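Local coordinates for protein fatty acyl CoA synthetase FADD13 (FATTY-ACYL-CoA SYNTHETASE) (Mycobacterium tuberculosis, PDB 3R44) that is an enzyme of the ANL superfamily, built of an AMP-binding domain followed by a smaller C-terminal domain, at residues 20-25 and 231-236; 212-217 and 237-242; 243-248 and 270-275; 258-263 and 285-290. One frame throughout, in Å; residues are numbered along the deposited sequence.

Contact 1 of 4, residues 20-25 and 231-236; sequences WMLRQR and FSAMRG
Arg25, on helix 18-28, reaches across to the C-terminal end of helix 223-235 and touches it with nearly every side-chain atom. CB and CG rest on Ala233 O, CG at 3.3 Å, and CD touches both that oxygen and Gly236 CA. Bends at chi2 (54°), which sets CD, and chi3 (63°), which sets NE, curl the chain. NE then donates to Ala233 O at 2.9 Å, and NH2 donates to Met234 O, also at 2.9 Å; both oxygens lie close to the guanidinium plane, although NH2 stands above the plane of the Met234 carbonyl. An arginine gripping main-chain oxygens in the last turn of a helix is well placed to meet the partial negative charge expected there. Gly236 ends this helix with a positive phi, and its CA lies 3.4 Å above one face of the guanidinium, an approach possible because no CB stands in the way. NH1 turns elsewhere, to Ser29 OG. Beyond the arginine the contact is apolar: Met21 SD lies 3.4 Å from Met234 CE, the two chains crossing obliquely, while Leu22 CD1 reaches Ala233 CB at 4.2 Å. The Met21 side chain is also about 5 Å from a bound histidine.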
# COMPACT_ATOMS: atom_id res chain seq x y z
N TRP A 20 -4.68 -4.57 -22.83
CA TRP A 20 -5.45 -4.07 -23.99
C TRP A 20 -5.93 -2.68 -23.70
O TRP A 20 -5.99 -1.79 -24.59
CB TRP A 20 -6.65 -5.00 -24.32
CG TRP A 20 -7.15 -4.78 -25.68
CD1 TRP A 20 -8.34 -4.24 -26.05
CD2 TRP A 20 -6.46 -5.10 -26.89
NE1 TRP A 20 -8.42 -4.17 -27.41
CE2 TRP A 20 -7.28 -4.71 -27.96
CE3 TRP A 20 -5.21 -5.69 -27.17
CZ2 TRP A 20 -6.91 -4.90 -29.30
CZ3 TRP A 20 -4.84 -5.89 -28.52
CH2 TRP A 20 -5.70 -5.50 -29.56
N MET A 21 -6.23 -2.44 -22.42
CA MET A 21 -6.57 -1.09 -22.01
C MET A 21 -5.48 -0.08 -22.35
O MET A 21 -5.76 1.06 -22.80
CB MET A 21 -6.99 -0.99 -20.53
CG MET A 21 -7.53 0.34 -20.17
SD MET A 21 -7.88 0.54 -18.40
CE MET A 21 -6.13 0.57 -17.87
N LEU A 22 -4.25 -0.43 -22.10
CA LEU A 22 -3.16 0.44 -22.49
C LEU A 22 -3.18 0.68 -24.00
O LEU A 22 -2.92 1.82 -24.45
CB LEU A 22 -1.82 -0.17 -22.08
CG LEU A 22 -0.54 0.55 -22.52
CD1 LEU A 22 -0.52 2.02 -21.83
CD2 LEU A 22 0.79 -0.22 -22.26
N ARG A 23 -3.39 -0.36 -24.77
CA ARG A 23 -3.46 -0.21 -26.23
C ARG A 23 -4.57 0.76 -26.63
O ARG A 23 -4.41 1.55 -27.54
CB ARG A 23 -3.60 -1.56 -26.93
CG ARG A 23 -3.53 -1.42 -28.39
CD ARG A 23 -4.23 -2.56 -29.05
NE ARG A 23 -3.92 -2.57 -30.49
CZ ARG A 23 -4.71 -2.11 -31.45
NH1 ARG A 23 -5.90 -1.56 -31.14
NH2 ARG A 23 -4.32 -2.20 -32.72
N GLN A 24 -5.69 0.70 -25.94
CA GLN A 24 -6.82 1.58 -26.22
C GLN A 24 -6.46 3.02 -25.85
O GLN A 24 -6.78 3.93 -26.61
CB GLN A 24 -8.05 1.11 -25.50
CG GLN A 24 -8.60 -0.17 -26.10
CD GLN A 24 -9.76 -0.74 -25.33
OE1 GLN A 24 -9.87 -0.54 -24.13
NE2 GLN A 24 -10.63 -1.48 -26.02
N ARG A 25 -5.71 3.22 -24.76
CA ARG A 25 -5.26 4.61 -24.41
C ARG A 25 -4.29 5.09 -25.46
O ARG A 25 -4.36 6.24 -25.90
CB ARG A 25 -4.70 4.68 -23.01
CG ARG A 25 -4.07 6.03 -22.66
CD ARG A 25 -4.93 7.25 -22.86
NE ARG A 25 -6.09 7.24 -22.02
CZ ARG A 25 -7.10 8.06 -22.16
NH1 ARG A 25 -7.09 8.95 -23.12
NH2 ARG A 25 -8.13 7.98 -21.33
N PHE A 231 -4.50 3.49 -13.37
CA PHE A 231 -5.53 4.51 -13.54
C PHE A 231 -5.03 5.69 -14.32
O PHE A 231 -5.82 6.33 -14.97
CB PHE A 231 -6.32 4.86 -12.26
CG PHE A 231 -5.69 5.89 -11.34
CD1 PHE A 231 -5.47 5.57 -9.99
CD2 PHE A 231 -5.37 7.16 -11.79
CE1 PHE A 231 -4.93 6.55 -9.09
CE2 PHE A 231 -4.87 8.15 -10.92
CZ PHE A 231 -4.64 7.83 -9.57
N SER A 232 -3.72 5.87 -14.36
CA SER A 232 -3.13 6.88 -15.23
C SER A 232 -3.42 6.56 -16.70
O SER A 232 -3.79 7.45 -17.49
CB SER A 232 -1.64 7.04 -14.96
OG SER A 232 -1.43 7.69 -13.71
N ALA A 233 -3.18 5.32 -17.12
CA ALA A 233 -3.54 4.95 -18.48
C ALA A 233 -5.05 5.03 -18.73
O ALA A 233 -5.53 5.45 -19.79
CB ALA A 233 -3.00 3.55 -18.82
N MET A 234 -5.82 4.58 -17.76
CA MET A 234 -7.27 4.63 -17.87
C MET A 234 -7.79 6.04 -18.13
O MET A 234 -8.61 6.24 -19.02
CB MET A 234 -7.94 4.07 -16.60
CG MET A 234 -9.41 4.19 -16.67
SD MET A 234 -10.19 3.21 -15.39
CE MET A 234 -9.40 1.62 -15.61
N ARG A 235 -7.26 7.02 -17.42
CA ARG A 235 -7.75 8.39 -17.52
C ARG A 235 -6.95 9.25 -18.52
O ARG A 235 -7.41 10.32 -18.91
CB ARG A 235 -7.77 8.99 -16.12
CG ARG A 235 -8.07 10.54 -15.94
CD ARG A 235 -9.51 10.97 -16.21
NE ARG A 235 -9.76 11.06 -17.63
CZ ARG A 235 -10.87 11.56 -18.18
NH1 ARG A 235 -10.93 11.59 -19.50
NH2 ARG A 235 -11.88 12.04 -17.44
N GLY A 236 -5.77 8.81 -18.95
CA GLY A 236 -4.94 9.61 -19.84
C GLY A 236 -4.14 10.67 -19.10
O GLY A 236 -4.13 11.87 -19.42

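Contact 2 of 4, residues 212-217 and 237-242; sequences DRLLLP and VTLISM
Leu214 and Ile240 sit at the tight middle of a parallel strand pair, where Ile240 N donates to Leu214 O at 2.7 Å in an almost straight bond (177°). The flanking bonds alternate between the strands in the parallel manner: Thr238 N to Asp212 O and Leu214 N to Thr238 O before it, Leu216 N to Ile240 O after it. The last of the series, Met242 N to Leu216 O, is stretched to 3.2 Å. Close side-chain packing runs along the face of Leu214 and Leu239, beginning with Val237: its CG1, anti to the backbone N (chi1 166°), presses on Leu214 CB at 3.6 Å, and Leu214 and Leu239 run side by side, meeting through their CD2 methyls. On the face of Leu215 and Ile240, Leu215 CD1 comes within 3.4 Å of Ile240 O.

Each end holds one bridging water. At the first, the Arg213 guanidinium has Thr238 CG2 3.7 Å above one face; the water accepts from Arg213 NH1 and donates to Thr238 OG1, while Glu257 forms a salt bridge with this arginine and Thr238 OG1 bonds to Gln33 O. At the other, a second water donates to Leu216 O and to Ser241 OG, which also meets Glu37, and apolar packing is looser, Met242 CB lying 4.1 Å from both Pro217 CB and Leu215 CD1. Helix 223-235 packs on Leu214, and helix 247-256 on Leu215 across the sheet. Strand 213-216, helix 223-235 and strand 238-241 together make a beta-alpha-beta unit whose parallel strands lie next to each other in the sheet.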
# COMPACT_ATOMS: atom_id res chain seq x y z
N ASP A 212 -3.89 15.38 -16.90
CA ASP A 212 -3.20 15.67 -15.64
C ASP A 212 -1.80 14.98 -15.71
O ASP A 212 -1.58 13.98 -16.40
CB ASP A 212 -3.94 15.13 -14.40
CG ASP A 212 -4.99 16.08 -13.84
OD1 ASP A 212 -5.00 17.30 -14.17
OD2 ASP A 212 -5.85 15.62 -13.01
N ARG A 213 -0.87 15.57 -14.98
CA ARG A 213 0.48 15.06 -14.81
C ARG A 213 0.67 14.68 -13.35
O ARG A 213 0.45 15.50 -12.44
CB ARG A 213 1.48 16.11 -15.27
CG ARG A 213 1.15 16.58 -16.62
CD ARG A 213 2.07 17.59 -17.23
NE ARG A 213 3.45 17.20 -17.49
CZ ARG A 213 3.89 16.66 -18.62
NH1 ARG A 213 3.02 16.33 -19.55
NH2 ARG A 213 5.19 16.44 -18.81
N LEU A 214 1.08 13.43 -13.12
CA LEU A 214 1.01 12.85 -11.79
C LEU A 214 2.38 12.36 -11.36
O LEU A 214 3.00 11.49 -12.02
CB LEU A 214 -0.06 11.73 -11.75
CG LEU A 214 -0.32 11.15 -10.36
CD1 LEU A 214 -1.70 10.49 -10.30
CD2 LEU A 214 0.75 10.11 -10.03
N LEU A 215 2.87 12.90 -10.25
CA LEU A 215 4.17 12.52 -9.70
C LEU A 215 4.07 11.27 -8.84
O LEU A 215 3.27 11.21 -7.86
CB LEU A 215 4.74 13.66 -8.88
CG LEU A 215 6.02 13.32 -8.15
CD1 LEU A 215 7.18 13.24 -9.17
CD2 LEU A 215 6.26 14.38 -7.03
N LEU A 216 4.84 10.27 -9.22
CA LEU A 216 4.97 9.00 -8.48
C LEU A 216 6.38 8.89 -7.93
O LEU A 216 7.33 8.60 -8.66
CB LEU A 216 4.70 7.79 -9.38
CG LEU A 216 4.64 6.47 -8.61
CD1 LEU A 216 3.75 6.51 -7.41
CD2 LEU A 216 4.24 5.35 -9.57
N PRO A 217 6.53 9.13 -6.61
CA PRO A 217 7.88 9.05 -6.07
C PRO A 217 7.95 7.94 -5.00
O PRO A 217 8.84 7.98 -4.11
CB PRO A 217 8.02 10.41 -5.40
CG PRO A 217 6.64 10.58 -4.76
CD PRO A 217 5.67 9.91 -5.71
N VAL A 237 -3.43 10.19 -18.10
CA VAL A 237 -2.60 11.01 -17.20
C VAL A 237 -1.18 10.72 -17.54
O VAL A 237 -0.84 9.58 -17.86
CB VAL A 237 -2.90 10.56 -15.80
CG1 VAL A 237 -1.88 11.08 -14.77
CG2 VAL A 237 -4.33 11.04 -15.45
N THR A 238 -0.32 11.72 -17.46
CA THR A 238 1.10 11.53 -17.69
C THR A 238 1.75 11.21 -16.36
O THR A 238 1.69 12.02 -15.44
CB THR A 238 1.72 12.80 -18.27
OG1 THR A 238 1.04 13.17 -19.48
CG2 THR A 238 3.22 12.64 -18.64
N LEU A 239 2.45 10.08 -16.25
CA LEU A 239 3.22 9.75 -15.05
C LEU A 239 4.54 10.49 -15.08
O LEU A 239 5.25 10.44 -16.09
CB LEU A 239 3.52 8.26 -15.00
CG LEU A 239 2.36 7.42 -14.58
CD1 LEU A 239 2.81 5.95 -14.80
CD2 LEU A 239 2.06 7.63 -13.11
N ILE A 240 4.84 11.20 -13.99
CA ILE A 240 6.11 11.86 -13.81
C ILE A 240 6.83 11.03 -12.76
O ILE A 240 6.42 10.97 -11.62
CB ILE A 240 5.94 13.32 -13.38
CG1 ILE A 240 4.97 14.06 -14.33
CG2 ILE A 240 7.31 14.01 -13.26
CD1 ILE A 240 5.38 14.12 -15.80
N SER A 241 7.92 10.40 -13.15
CA SER A 241 8.57 9.47 -12.26
C SER A 241 9.81 10.05 -11.56
O SER A 241 10.71 10.62 -12.21
CB SER A 241 8.95 8.21 -13.03
OG SER A 241 9.74 7.37 -12.23
N MET A 242 9.84 9.88 -10.23
CA MET A 242 11.01 10.15 -9.38
C MET A 242 11.41 8.85 -8.65
O MET A 242 10.89 8.58 -7.60
CB MET A 242 10.73 11.30 -8.37
CG MET A 242 11.98 11.83 -7.74
SD MET A 242 11.69 13.11 -6.43
CE MET A 242 12.92 14.27 -6.82
O HOH W 1 -0.17 15.78 -19.63
O HOH W 2 8.64 6.51 -9.85

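Contact 3 of 4, residues 243-248 and 270-275; sequences PQFDAT and NFMRQV
Ala247 and Met272 bring their CA atoms to 5.5 Å where the start of helix 247-256 meets the last turn of helix 266-274, and no hydrogen bond joins the two segments. Ala247 is the small residue at the middle of the meeting: its CB touches Phe271 CB at 4.0 Å and Val275 CG1 at 4.1 Å. Val275 also sets its other methyl, CG2, against Ala247 O, and its CG1 against Thr248 CG2, the two side chains crossing at about a right angle. On the more buried side, Phe245 extends its ring with CG anti to the backbone N (chi1 174°), and the ring is met at its edge, near its own plane, by Met272 CG, 3.9 Å from CZ. The sulfur follows suit: Met272 SD lies 5.3 Å from the ring centroid, 76° off the normal, an edge-on Met-aromatic contact.

The polar bonds near the contact lie within one segment or go to helix 247-256. Asp246 occupies the N-cap position of that helix; its OD1 accepts from Thr248 N at 3.0 Å and from Thr248 OG1 at 2.7 Å, both donors arriving from the same face of the carboxylate. OD2 forms a salt bridge with Lys249, and Met272 O accepts from Trp251 NE1. The contact thus joins two helices of successive beta-alpha units at the protein surface. With dispersion and a sulfur-aromatic edge as its interactions across the segments, its cohesion rests on the fit of shapes, while the capping aspartate is consistent with a held helix start that presents Ala247 and Thr248.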
# COMPACT_ATOMS: atom_id res chain seq x y z
N PRO A 243 12.29 8.02 -9.24
CA PRO A 243 12.49 6.65 -8.75
C PRO A 243 13.14 6.60 -7.39
O PRO A 243 12.74 5.73 -6.59
CB PRO A 243 13.35 5.97 -9.83
CG PRO A 243 13.47 6.89 -10.90
CD PRO A 243 12.89 8.23 -10.56
N GLN A 244 14.01 7.59 -7.10
CA GLN A 244 14.59 7.79 -5.78
C GLN A 244 14.09 9.14 -5.21
O GLN A 244 14.54 10.15 -5.66
CB GLN A 244 16.12 7.86 -5.90
N PHE A 245 13.18 9.14 -4.24
CA PHE A 245 12.67 10.38 -3.66
C PHE A 245 13.81 11.19 -3.05
O PHE A 245 14.63 10.63 -2.32
CB PHE A 245 11.58 10.13 -2.60
CG PHE A 245 11.14 11.40 -1.89
CD1 PHE A 245 10.38 12.35 -2.56
CD2 PHE A 245 11.54 11.66 -0.58
CE1 PHE A 245 10.01 13.52 -1.93
CE2 PHE A 245 11.13 12.82 0.06
CZ PHE A 245 10.37 13.76 -0.64
N ASP A 246 13.88 12.48 -3.41
CA ASP A 246 14.81 13.42 -2.81
C ASP A 246 14.06 14.70 -2.54
O ASP A 246 13.67 15.40 -3.49
CB ASP A 246 15.96 13.72 -3.77
CG ASP A 246 17.05 14.54 -3.13
OD1 ASP A 246 16.78 15.24 -2.13
OD2 ASP A 246 18.20 14.49 -3.63
N ALA A 247 13.86 15.03 -1.29
CA ALA A 247 13.02 16.19 -0.95
C ALA A 247 13.62 17.50 -1.45
O ALA A 247 12.90 18.48 -1.70
CB ALA A 247 12.75 16.27 0.60
N THR A 248 14.94 17.53 -1.56
CA THR A 248 15.61 18.72 -2.07
C THR A 248 15.53 18.90 -3.58
O THR A 248 16.01 19.90 -4.08
CB THR A 248 17.09 18.78 -1.65
OG1 THR A 248 17.83 17.73 -2.31
CG2 THR A 248 17.18 18.69 -0.11
N ASN A 270 5.91 16.21 5.04
CA ASN A 270 6.61 16.92 6.08
C ASN A 270 8.00 17.34 5.62
O ASN A 270 8.40 18.53 5.78
CB ASN A 270 6.69 16.04 7.31
CG ASN A 270 7.15 16.79 8.50
OD1 ASN A 270 8.06 16.33 9.25
ND2 ASN A 270 6.58 17.99 8.71
N PHE A 271 8.78 16.44 5.03
CA PHE A 271 10.09 16.87 4.56
C PHE A 271 10.03 17.94 3.51
O PHE A 271 10.85 18.87 3.52
CB PHE A 271 10.92 15.67 4.08
CG PHE A 271 11.21 14.70 5.18
CD1 PHE A 271 11.63 15.15 6.42
CD2 PHE A 271 11.09 13.33 4.97
CE1 PHE A 271 11.94 14.25 7.45
CE2 PHE A 271 11.38 12.43 6.01
CZ PHE A 271 11.79 12.88 7.21
N MET A 272 9.04 17.85 2.63
CA MET A 272 8.87 18.76 1.51
C MET A 272 8.54 20.18 1.99
O MET A 272 8.82 21.18 1.30
CB MET A 272 7.80 18.23 0.55
CG MET A 272 8.37 17.11 -0.29
SD MET A 272 7.15 16.41 -1.37
CE MET A 272 6.58 17.68 -2.41
N ARG A 273 7.98 20.25 3.20
CA ARG A 273 7.66 21.53 3.82
C ARG A 273 8.91 22.19 4.40
O ARG A 273 8.95 23.41 4.59
CB ARG A 273 6.59 21.32 4.89
CG ARG A 273 6.07 22.58 5.49
CD ARG A 273 6.39 22.65 6.94
NE ARG A 273 5.95 23.90 7.55
CZ ARG A 273 6.40 25.11 7.25
NH1 ARG A 273 7.30 25.27 6.29
NH2 ARG A 273 5.92 26.16 7.89
N GLN A 274 9.94 21.39 4.69
CA GLN A 274 11.14 21.94 5.34
C GLN A 274 12.23 22.45 4.39
O GLN A 274 13.07 23.29 4.81
CB GLN A 274 11.73 20.94 6.33
CG GLN A 274 10.72 20.17 7.14
CD GLN A 274 9.86 21.09 7.98
OE1 GLN A 274 10.23 22.24 8.27
NE2 GLN A 274 8.73 20.58 8.40
N VAL A 275 12.22 22.01 3.14
CA VAL A 275 13.28 22.40 2.18
C VAL A 275 13.08 23.84 1.68
O VAL A 275 11.92 24.32 1.66
CB VAL A 275 13.36 21.40 1.06
CG1 VAL A 275 13.76 20.05 1.68
CG2 VAL A 275 12.04 21.27 0.31

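Contact 4 of 4, residues 258-263 and 285-290; sequences RVCIGG and DFRYFI
Cys260 O accepts from two successive backbone donors, Arg287 N at 2.8 Å and, weakly, Tyr288 N at 3.5 Å, an irregularity just before the strands settle into regular parallel pairing. Cys260 lies nearest Phe286 and Ile261 pairs with Tyr288, so that Arg287 is one residue extra on its side. Beyond it, Gly262 N donates to Tyr288 O and Ile290 N to Gly262 O, the usual alternation of a parallel pair.

Ile261 and Tyr288 lie side by side. Ile261 CG1 stands over the tyrosine ring as a CH-pi contact, 4.2 Å from its centroid, and Ile261 CD1 approaches Tyr288 OH, which bonds to Asp207 O. Ile261 CG2 continues the apolar row to Ile290 CD1 at 3.8 Å. On the Phe289 side, the ring of Phe286, from the loop before the strand, has CG anti to the backbone N (chi1 -167°), meets Val259 CG1 and brings CZ to 3.5 Å from Gly262 N; the same CZ lies over the centre of the Phe289 ring. Gly262, having no CB, gives these two rings close access to the backbone.

Arg287 sets NH1 against Cys260 CB at 3.6 Å. Backbone bonds thus hold the Ile261-Tyr288 register and aromatic rings pack on both faces, while the Arg287 NH2 salt bridge ties in Asp212, just ahead of strand 213-216, beyond strand 261-264.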
# COMPACT_ATOMS: atom_id res chain seq x y z
N ARG A 258 5.29 20.51 -14.58
CA ARG A 258 3.94 21.02 -14.48
C ARG A 258 3.02 19.99 -13.86
O ARG A 258 1.95 19.71 -14.38
CB ARG A 258 3.43 21.43 -15.87
CG ARG A 258 4.31 22.46 -16.65
CD ARG A 258 3.71 22.80 -18.07
NE ARG A 258 3.44 21.62 -18.90
CZ ARG A 258 4.38 20.86 -19.45
NH1 ARG A 258 5.66 21.20 -19.32
NH2 ARG A 258 4.03 19.79 -20.14
N VAL A 259 3.45 19.44 -12.73
CA VAL A 259 2.75 18.39 -12.04
C VAL A 259 1.45 18.92 -11.39
O VAL A 259 1.42 19.98 -10.75
CB VAL A 259 3.69 17.70 -11.01
CG1 VAL A 259 2.92 16.67 -10.10
CG2 VAL A 259 4.87 17.02 -11.71
N CYS A 260 0.38 18.16 -11.61
CA CYS A 260 -0.94 18.42 -11.05
C CYS A 260 -1.26 17.70 -9.78
O CYS A 260 -2.00 18.24 -8.92
CB CYS A 260 -2.01 18.08 -12.09
SG CYS A 260 -1.72 18.76 -13.71
N ILE A 261 -0.80 16.44 -9.65
CA ILE A 261 -1.14 15.62 -8.53
C ILE A 261 0.13 14.90 -8.15
O ILE A 261 0.95 14.56 -9.02
CB ILE A 261 -2.18 14.55 -8.93
CG1 ILE A 261 -3.45 15.20 -9.50
CG2 ILE A 261 -2.49 13.58 -7.75
CD1 ILE A 261 -4.29 14.12 -10.31
N GLY A 262 0.32 14.65 -6.87
CA GLY A 262 1.47 13.87 -6.43
C GLY A 262 1.09 12.77 -5.47
O GLY A 262 0.29 13.01 -4.58
N GLY A 263 1.70 11.60 -5.60
CA GLY A 263 1.52 10.59 -4.59
C GLY A 263 2.55 10.82 -3.47
O GLY A 263 3.69 11.19 -3.74
N ASP A 285 0.20 24.87 -11.14
CA ASP A 285 -0.54 23.74 -11.71
C ASP A 285 -0.81 22.67 -10.65
O ASP A 285 -1.64 21.80 -10.89
CB ASP A 285 0.24 23.07 -12.86
CG ASP A 285 0.47 23.98 -14.09
OD1 ASP A 285 -0.50 24.27 -14.82
OD2 ASP A 285 1.63 24.35 -14.35
N PHE A 286 -0.07 22.67 -9.53
CA PHE A 286 -0.16 21.55 -8.58
C PHE A 286 -1.43 21.70 -7.72
O PHE A 286 -1.64 22.75 -7.09
CB PHE A 286 1.06 21.51 -7.66
CG PHE A 286 1.16 20.25 -6.92
CD1 PHE A 286 1.76 19.15 -7.49
CD2 PHE A 286 0.49 20.10 -5.71
CE1 PHE A 286 1.80 17.95 -6.81
CE2 PHE A 286 0.46 18.85 -5.05
CZ PHE A 286 1.14 17.81 -5.59
N ARG A 287 -2.29 20.71 -7.73
CA ARG A 287 -3.55 20.82 -7.01
C ARG A 287 -3.56 20.09 -5.69
O ARG A 287 -4.05 20.64 -4.72
CB ARG A 287 -4.73 20.31 -7.87
CG ARG A 287 -4.79 20.97 -9.22
CD ARG A 287 -6.21 20.89 -9.85
NE ARG A 287 -6.61 19.49 -10.06
CZ ARG A 287 -6.26 18.71 -11.09
NH1 ARG A 287 -5.47 19.16 -12.06
NH2 ARG A 287 -6.75 17.45 -11.14
N TYR A 288 -3.13 18.83 -5.66
CA TYR A 288 -3.17 18.06 -4.42
C TYR A 288 -2.23 16.87 -4.37
O TYR A 288 -1.86 16.30 -5.38
CB TYR A 288 -4.64 17.59 -4.12
CG TYR A 288 -5.22 16.69 -5.15
CD1 TYR A 288 -5.08 15.31 -5.06
CD2 TYR A 288 -5.93 17.21 -6.21
CE1 TYR A 288 -5.64 14.51 -5.97
CE2 TYR A 288 -6.49 16.42 -7.16
CZ TYR A 288 -6.32 15.04 -7.05
OH TYR A 288 -6.83 14.15 -7.97
N PHE A 289 -1.93 16.43 -3.16
CA PHE A 289 -1.28 15.18 -2.95
C PHE A 289 -2.29 14.12 -2.56
O PHE A 289 -3.27 14.41 -1.93
CB PHE A 289 -0.28 15.30 -1.82
CG PHE A 289 0.95 16.12 -2.15
CD1 PHE A 289 2.01 15.58 -2.87
CD2 PHE A 289 1.01 17.43 -1.71
CE1 PHE A 289 3.15 16.35 -3.16
CE2 PHE A 289 2.13 18.22 -2.01
CZ PHE A 289 3.20 17.67 -2.73
N ILE A 290 -2.03 12.88 -2.98
CA ILE A 290 -2.79 11.72 -2.53
C ILE A 290 -1.83 11.05 -1.56
O ILE A 290 -0.73 10.70 -1.96
CB ILE A 290 -3.06 10.73 -3.65
CG1 ILE A 290 -3.85 11.41 -4.76
CG2 ILE A 290 -3.86 9.51 -3.10
CD1 ILE A 290 -4.03 10.55 -6.04

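Contacts 2 and 4 share the large mixed sheet, their centres about 9 Å apart, with strands 213-216 and 261-264 as neighbours; a probable hydrogen bond from Gly263 N to Leu215 O and the Asp212-Arg287 salt bridge join them. Contact 1, centred about 14 Å from contact 2, touches it because helix 223-235 links strands 213-216 and 238-241. Along the chain contacts 1 and 2 alternate, and both close before contacts 3 and 4, which also alternate and meet through Met272 CE and Phe289 CZ. Contacts 1 and 3 are about 30 Å apart. Within the AMP-binding family region, helices 223-235 and 247-256 thus pack on strands of one sheet, with helix 18-28 against helix 223-235.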